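Long-range contacts in aldehyde dehydrogenase 12 (Zea mays, PDB 6D97), which catalyses the NAD-dependent oxidation of L-glutamate gamma-semialdehyde to glutamate, the last step of proline catabolism in plants: residues P191-T196 with K218-V223; T196-P201 with S324-S329. All coordinates share one frame; numbering follows the deposited sequence.

Contact 1 (P191-T196 with K218-V223); sequences PVAIIT and KPVLKV. With NAD (nicotinamide-adenine-dinucleotide), chain E.
Leu-221 crosses Ile-194 so that its CD1 lies 3.7 Å from Ile-194 CG2, while CD1 of the isoleucine runs alongside Pro-219 and meets its CB at 3.8 Å. Val-192 CG2 adds to this face by resting on the same proline, and helix 203-214, the crossover of the beta-alpha-beta unit, packs over it. Beneath the side chains the two parallel strands, 22° apart, are paired through five backbone hydrogen bonds, the shortest from Lys-222 N to Ile-194 O at 2.7 Å. Such a pair illustrates how a Rossmann-type sheet offers its cofactor the carboxyl ends of its strands. On the face bearing Ile-195 and Lys-222, a bend at chi2 (-122°) and another at chi4 carry the lysine's NZ to 2.8 Å from NAD O2B, with a weak bond to O3B; Ser-253 O also accepts from NZ. Ile-195 CG2 lies 3.2 Å from the ribose oxygen O4B, and its CD1 approaches the adenine. O3B in turn donates to Thr-196 O at 3.1 Å. With O2B held by the lysine, and O3B by a main-chain carbonyl and only weakly by the lysine, the adenosine ribose is likely to be fixed in rotation as well as in position.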
loop_
_atom_site.group_PDB
_atom_site.type_symbol
_atom_site.label_atom_id
_atom_site.label_comp_id
_atom_site.label_asym_id
_atom_site.label_seq_id
_atom_site.Cartn_x
_atom_site.Cartn_y
_atom_site.Cartn_z
ATOM N N PRO A 191 -9.232 -18.433 18.539
ATOM C CA PRO A 191 -8.391 -19.431 19.217
ATOM C C PRO A 191 -7.411 -20.047 18.230
ATOM O O PRO A 191 -7.811 -20.590 17.197
ATOM C CB PRO A 191 -9.405 -20.460 19.730
ATOM C CG PRO A 191 -10.541 -20.377 18.750
ATOM C CD PRO A 191 -10.585 -18.944 18.254
ATOM N N VAL A 192 -6.120 -19.937 18.541
ATOM C CA VAL A 192 -5.059 -20.405 17.659
ATOM C C VAL A 192 -4.002 -21.133 18.482
ATOM O O VAL A 192 -3.994 -21.086 19.714
ATOM C CB VAL A 192 -4.415 -19.254 16.857
ATOM C CG1 VAL A 192 -5.471 -18.476 16.091
ATOM C CG2 VAL A 192 -3.633 -18.333 17.770
ATOM N N ALA A 193 -3.094 -21.804 17.774
ATOM C CA ALA A 193 -2.015 -22.563 18.386
ATOM C C ALA A 193 -0.694 -22.236 17.703
ATOM O O ALA A 193 -0.656 -21.907 16.513
ATOM C CB ALA A 193 -2.276 -24.070 18.313
ATOM N N ILE A 194 0.387 -22.319 18.477
ATOM C CA ILE A 194 1.740 -22.067 17.993
ATOM C C ILE A 194 2.647 -23.180 18.491
ATOM O O ILE A 194 2.656 -23.495 19.686
ATOM C CB ILE A 194 2.273 -20.700 18.452
ATOM C CG1 ILE A 194 1.297 -19.606 18.046
ATOM C CG2 ILE A 194 3.628 -20.421 17.837
ATOM C CD1 ILE A 194 1.578 -18.282 18.717
ATOM N N ILE A 195 3.407 -23.773 17.574
ATOM C CA ILE A 195 4.283 -24.904 17.857
ATOM C C ILE A 195 5.642 -24.610 17.230
ATOM O O ILE A 195 5.737 -24.441 16.009
ATOM C CB ILE A 195 3.702 -26.218 17.307
ATOM C CG1 ILE A 195 2.275 -26.431 17.824
ATOM C CG2 ILE A 195 4.594 -27.385 17.673
ATOM C CD1 ILE A 195 1.555 -27.585 17.173
ATOM N N THR A 196 6.685 -24.545 18.054
ATOM C CA THR A 196 8.012 -24.140 17.616
ATOM C C THR A 196 9.074 -25.128 18.078
ATOM O O THR A 196 8.866 -25.871 19.043
ATOM C CB THR A 196 8.357 -22.733 18.132
ATOM O OG1 THR A 196 8.661 -22.787 19.529
ATOM C CG2 THR A 196 7.200 -21.787 17.904
ATOM N N LYS A 218 -6.225 -15.466 20.412
ATOM C CA LYS A 218 -5.800 -16.012 21.697
ATOM C C LYS A 218 -5.007 -17.282 21.437
ATOM O O LYS A 218 -5.595 -18.313 21.075
ATOM C CB LYS A 218 -6.986 -16.298 22.618
ATOM C CG LYS A 218 -6.586 -17.026 23.889
ATOM C CD LYS A 218 -7.673 -17.012 24.936
ATOM C CE LYS A 218 -7.184 -17.708 26.197
ATOM N NZ LYS A 218 -8.175 -17.625 27.305
ATOM N N PRO A 219 -3.688 -17.253 21.576
ATOM C CA PRO A 219 -2.879 -18.425 21.244
ATOM C C PRO A 219 -2.585 -19.312 22.440
ATOM O O PRO A 219 -2.541 -18.875 23.593
ATOM C CB PRO A 219 -1.584 -17.792 20.719
ATOM C CG PRO A 219 -1.446 -16.560 21.555
ATOM C CD PRO A 219 -2.852 -16.079 21.871
ATOM N N VAL A 220 -2.388 -20.589 22.137
ATOM C CA VAL A 220 -1.723 -21.522 23.034
ATOM C C VAL A 220 -0.360 -21.817 22.425
ATOM O O VAL A 220 -0.261 -22.160 21.239
ATOM C CB VAL A 220 -2.550 -22.803 23.255
ATOM C CG1 VAL A 220 -2.829 -23.527 21.938
ATOM C CG2 VAL A 220 -1.845 -23.716 24.244
ATOM N N LEU A 221 0.691 -21.617 23.211
ATOM C CA LEU A 221 2.059 -21.702 22.724
ATOM C C LEU A 221 2.720 -22.965 23.255
ATOM O O LEU A 221 2.714 -23.215 24.465
ATOM C CB LEU A 221 2.867 -20.470 23.137
ATOM C CG LEU A 221 4.366 -20.577 22.852
ATOM C CD1 LEU A 221 4.650 -20.666 21.360
ATOM C CD2 LEU A 221 5.107 -19.408 23.463
ATOM N N LYS A 222 3.284 -23.755 22.349
ATOM C CA LYS A 222 4.017 -24.961 22.707
ATOM C C LYS A 222 5.420 -24.868 22.127
ATOM O O LYS A 222 5.586 -24.735 20.908
ATOM C CB LYS A 222 3.298 -26.212 22.197
ATOM C CG LYS A 222 3.940 -27.522 22.619
ATOM C CD LYS A 222 4.317 -28.353 21.405
ATOM C CE LYS A 222 4.811 -29.735 21.801
ATOM N NZ LYS A 222 6.148 -29.678 22.457
ATOM N N VAL A 223 6.422 -24.930 22.998
ATOM C CA VAL A 223 7.825 -24.939 22.606
ATOM C C VAL A 223 8.404 -26.294 22.982
ATOM O O VAL A 223 8.025 -26.874 24.006
ATOM C CB VAL A 223 8.608 -23.789 23.276
ATOM C CG1 VAL A 223 10.074 -23.797 22.854
ATOM C CG2 VAL A 223 7.956 -22.451 22.944
HETATM P PA NAD E . 9.847 -31.242 15.074
HETATM O O1A NAD E . 8.819 -31.376 13.905
HETATM O O2A NAD E . 10.490 -32.422 15.616
HETATM O O5B NAD E . 9.404 -30.717 16.382
HETATM C C5B NAD E . 9.034 -29.365 16.500
HETATM C C4B NAD E . 7.880 -29.120 17.467
HETATM O O4B NAD E . 6.676 -29.742 17.054
HETATM C C3B NAD E . 8.179 -29.545 18.868
HETATM O O3B NAD E . 7.660 -28.648 19.772
HETATM C C2B NAD E . 7.495 -30.840 18.958
HETATM O O2B NAD E . 7.164 -31.131 20.263
HETATM C C1B NAD E . 6.305 -30.590 18.109
HETATM N N9A NAD E . 5.675 -31.771 17.559
HETATM C C8A NAD E . 6.272 -32.923 17.081
HETATM N N7A NAD E . 5.326 -33.756 16.635
HETATM C C5A NAD E . 4.075 -33.167 16.795
HETATM C C6A NAD E . 2.775 -33.544 16.519
HETATM N N6A NAD E . 2.519 -34.827 15.926
HETATM N N1A NAD E . 1.755 -32.720 16.803
HETATM C C2A NAD E . 1.962 -31.501 17.362
HETATM N N3A NAD E . 3.226 -31.093 17.649
HETATM C C4A NAD E . 4.280 -31.892 17.379
HETATM O O3 NAD E . 11.056 -30.431 14.888
HETATM P PN NAD E . 12.560 -30.945 14.913
HETATM O O1N NAD E . 13.358 -29.693 14.395
HETATM O O2N NAD E . 13.016 -31.245 16.311
HETATM O O5D NAD E . 12.841 -32.103 13.993
#

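Contact 2 (T196-P201 with S324-S329); sequences TPFNFP and SGQKCS. With NAD (nicotinamide-adenine-dinucleotide), chain E.
This is a buried loop-to-loop contact in which Phe-198, Asn-199 and Phe-200, on the loop between strand 191-196 and helix 203-214, meet Gln-326, Lys-327 and Cys-328, on the loop between helix 309-321 and strand 331-337. Its one direct hydrogen bond runs from Asn-199 ND2 to Gln-326 O, 3.2 Å, reached with the asparagine CG between its backbone N and carbonyl carbon (chi1 59°). The acceptor lies almost in the plane of the asparagine amide, but the donor sits 47° out of the carbonyl plane. A water doubles the link, donating to Asn-199 O at 3.0 Å and to the same Gln-326 O at 2.9 Å. Lys-140 and Ser-138 also bond to Asn-199 O. Gln-326 is the centre of an inverse gamma turn, which presents its carbonyl to the asparagine.

The sequence around Cys-328 matches the active-site cysteine signature of aldehyde dehydrogenases, so this sulfur is probably the nucleophile. Asn-199 ND2 lies 4.0 Å from Cys-328 SG, consistent with the oxyanion-hole role of the equivalent asparagine in relatives.

Phe-198 meets Gln-326 by its ring edge: OE1 sits 3.3 Å from both CE2 and CZ, near the ring plane, with the amide plane turned 51° from it. That oxygen accepts from Leu-367 N, which holds the amide in place. One ring face is covered by Asn-199 CB, and NAD O2N lies near another part of the edge, 4.0 Å from CD1. An alanine in place of Phe-198 would probably open a gap between Gln-326 and the NAD phosphate and deprive Asn-199 CB of the ring it rests on. Phe-200 CZ reaches Lys-327 CG at 4.0 Å, the extended lysine passing obliquely by the ring to bond with Gln-144 on helix 142-157, whose Glu-148 also touches Phe-200.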
loop_
_atom_site.group_PDB
_atom_site.type_symbol
_atom_site.label_atom_id
_atom_site.label_comp_id
_atom_site.label_asym_id
_atom_site.label_seq_id
_atom_site.Cartn_x
_atom_site.Cartn_y
_atom_site.Cartn_z
ATOM N N THR A 196 6.685 -24.545 18.054
ATOM C CA THR A 196 8.012 -24.140 17.616
ATOM C C THR A 196 9.074 -25.128 18.078
ATOM O O THR A 196 8.866 -25.871 19.043
ATOM C CB THR A 196 8.357 -22.733 18.132
ATOM O OG1 THR A 196 8.661 -22.787 19.529
ATOM C CG2 THR A 196 7.200 -21.787 17.904
ATOM N N PRO A 197 10.250 -25.154 17.403
ATOM C CA PRO A 197 11.233 -26.212 17.667
ATOM C C PRO A 197 12.331 -25.824 18.647
ATOM O O PRO A 197 12.253 -24.798 19.329
ATOM C CB PRO A 197 11.817 -26.467 16.275
ATOM C CG PRO A 197 11.864 -25.088 15.682
ATOM C CD PRO A 197 10.668 -24.326 16.255
ATOM N N PHE A 198 13.381 -26.645 18.698
ATOM C CA PHE A 198 14.393 -26.505 19.737
ATOM C C PHE A 198 15.424 -25.429 19.423
ATOM O O PHE A 198 15.996 -24.842 20.349
ATOM C CB PHE A 198 15.111 -27.840 19.952
ATOM C CG PHE A 198 16.150 -28.147 18.906
ATOM C CD1 PHE A 198 15.793 -28.777 17.725
ATOM C CD2 PHE A 198 17.480 -27.800 19.101
ATOM C CE1 PHE A 198 16.739 -29.056 16.764
ATOM C CE2 PHE A 198 18.430 -28.075 18.139
ATOM C CZ PHE A 198 18.059 -28.704 16.970
ATOM N N ASN A 199 15.691 -25.160 18.144
ATOM C CA ASN A 199 16.946 -24.499 17.798
ATOM C C ASN A 199 16.926 -22.995 18.057
ATOM O O ASN A 199 17.984 -22.408 18.301
ATOM C CB ASN A 199 17.314 -24.796 16.344
ATOM C CG ASN A 199 16.258 -24.343 15.365
ATOM O OD1 ASN A 199 15.063 -24.371 15.656
ATOM N ND2 ASN A 199 16.699 -23.921 14.186
ATOM N N PHE A 200 15.758 -22.352 18.024
ATOM C CA PHE A 200 15.635 -20.937 18.381
ATOM C C PHE A 200 14.624 -20.826 19.514
ATOM O O PHE A 200 13.430 -20.580 19.277
ATOM C CB PHE A 200 15.235 -20.087 17.177
ATOM C CG PHE A 200 16.326 -19.944 16.147
ATOM C CD1 PHE A 200 17.344 -19.017 16.320
ATOM C CD2 PHE A 200 16.337 -20.739 15.012
ATOM C CE1 PHE A 200 18.351 -18.884 15.383
ATOM C CE2 PHE A 200 17.341 -20.610 14.068
ATOM C CZ PHE A 200 18.349 -19.683 14.254
ATOM N N PRO A 201 15.061 -20.990 20.766
ATOM C CA PRO A 201 14.105 -21.071 21.883
ATOM C C PRO A 201 13.408 -19.759 22.206
ATOM O O PRO A 201 12.446 -19.773 22.987
ATOM C CB PRO A 201 14.980 -21.531 23.061
ATOM C CG PRO A 201 16.271 -22.005 22.451
ATOM C CD PRO A 201 16.448 -21.197 21.209
ATOM N N SER A 324 26.452 -25.223 14.849
ATOM C CA SER A 324 26.676 -26.570 14.318
ATOM C C SER A 324 25.632 -26.925 13.263
ATOM O O SER A 324 25.113 -28.041 13.220
ATOM C CB SER A 324 26.696 -27.608 15.443
ATOM O OG SER A 324 27.423 -27.132 16.561
ATOM N N GLY A 325 25.302 -25.948 12.419
ATOM C CA GLY A 325 24.369 -26.145 11.328
ATOM C C GLY A 325 22.916 -26.262 11.728
ATOM O O GLY A 325 22.069 -26.488 10.854
ATOM N N GLN A 326 22.591 -26.106 13.010
ATOM C CA GLN A 326 21.219 -26.288 13.480
ATOM C C GLN A 326 20.399 -25.012 13.273
ATOM O O GLN A 326 19.868 -24.406 14.203
ATOM C CB GLN A 326 21.225 -26.732 14.936
ATOM C CG GLN A 326 21.882 -28.091 15.138
ATOM C CD GLN A 326 22.056 -28.440 16.595
ATOM O OE1 GLN A 326 21.349 -29.296 17.128
ATOM N NE2 GLN A 326 22.998 -27.772 17.253
ATOM N N LYS A 327 20.305 -24.612 12.006
ATOM C CA LYS A 327 19.426 -23.541 11.561
ATOM C C LYS A 327 18.607 -24.049 10.385
ATOM O O LYS A 327 19.143 -24.723 9.501
ATOM C CB LYS A 327 20.225 -22.301 11.141
ATOM C CG LYS A 327 21.114 -21.728 12.231
ATOM C CD LYS A 327 21.845 -20.486 11.745
ATOM C CE LYS A 327 22.302 -19.625 12.911
ATOM N NZ LYS A 327 23.127 -18.479 12.464
ATOM N N CYS A 328 17.309 -23.732 10.364
ATOM C CA CYS A 328 16.527 -24.076 9.181
ATOM C C CYS A 328 17.042 -23.375 7.935
ATOM O O CYS A 328 16.639 -23.746 6.827
ATOM C CB CYS A 328 15.046 -23.739 9.377
ATOM S SG CYS A 328 14.665 -22.912 10.937
ATOM N N SER A 329 17.922 -22.385 8.092
ATOM C CA SER A 329 18.488 -21.615 6.994
ATOM C C SER A 329 19.925 -22.003 6.665
ATOM O O SER A 329 20.539 -21.366 5.804
ATOM C CB SER A 329 18.426 -20.117 7.322
ATOM O OG SER A 329 19.123 -19.819 8.522
HETATM P PA NAD E . 9.847 -31.242 15.074
HETATM O O1A NAD E . 8.819 -31.376 13.905
HETATM O O2A NAD E . 10.490 -32.422 15.616
HETATM O O5B NAD E . 9.404 -30.717 16.382
HETATM C C5B NAD E . 9.034 -29.365 16.500
HETATM C C4B NAD E . 7.880 -29.120 17.467
HETATM O O4B NAD E . 6.676 -29.742 17.054
HETATM C C3B NAD E . 8.179 -29.545 18.868
HETATM O O3B NAD E . 7.660 -28.648 19.772
HETATM C C2B NAD E . 7.495 -30.840 18.958
HETATM O O2B NAD E . 7.164 -31.131 20.263
HETATM C C1B NAD E . 6.305 -30.590 18.109
HETATM N N9A NAD E . 5.675 -31.771 17.559
HETATM C C8A NAD E . 6.272 -32.923 17.081
HETATM N N7A NAD E . 5.326 -33.756 16.635
HETATM C C5A NAD E . 4.075 -33.167 16.795
HETATM C C6A NAD E . 2.775 -33.544 16.519
HETATM N N6A NAD E . 2.519 -34.827 15.926
HETATM N N1A NAD E . 1.755 -32.720 16.803
HETATM C C2A NAD E . 1.962 -31.501 17.362
HETATM N N3A NAD E . 3.226 -31.093 17.649
HETATM C C4A NAD E . 4.280 -31.892 17.379
HETATM O O3 NAD E . 11.056 -30.431 14.888
HETATM P PN NAD E . 12.560 -30.945 14.913
HETATM O O1N NAD E . 13.358 -29.693 14.395
HETATM O O2N NAD E . 13.016 -31.245 16.311
HETATM O O5D NAD E . 12.841 -32.103 13.993
HETATM O O HOH W 1 20.414 -23.284 16.857
#

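Both contacts are buried, yet they work at different levels of the fold. Contact 1 lies within a single parallel sheet and is regular, built on backbone pairing and aliphatic overlap. Contact 2 has no regular secondary structure and bridges the end of that sheet to the loop entering strand 331-337 of the seven-strand mixed sheet, relying on one amide, a water and aromatic side chains. Thr-196 belongs to both, ending the strand of contact 1 and beginning the loop of contact 2, and Val-223 CG1 comes within 4.3 Å of Pro-197 O. Their centres are 18 Å apart, and NAD spans them, its adenosine at contact 1 and its pyrophosphate leading towards contact 2.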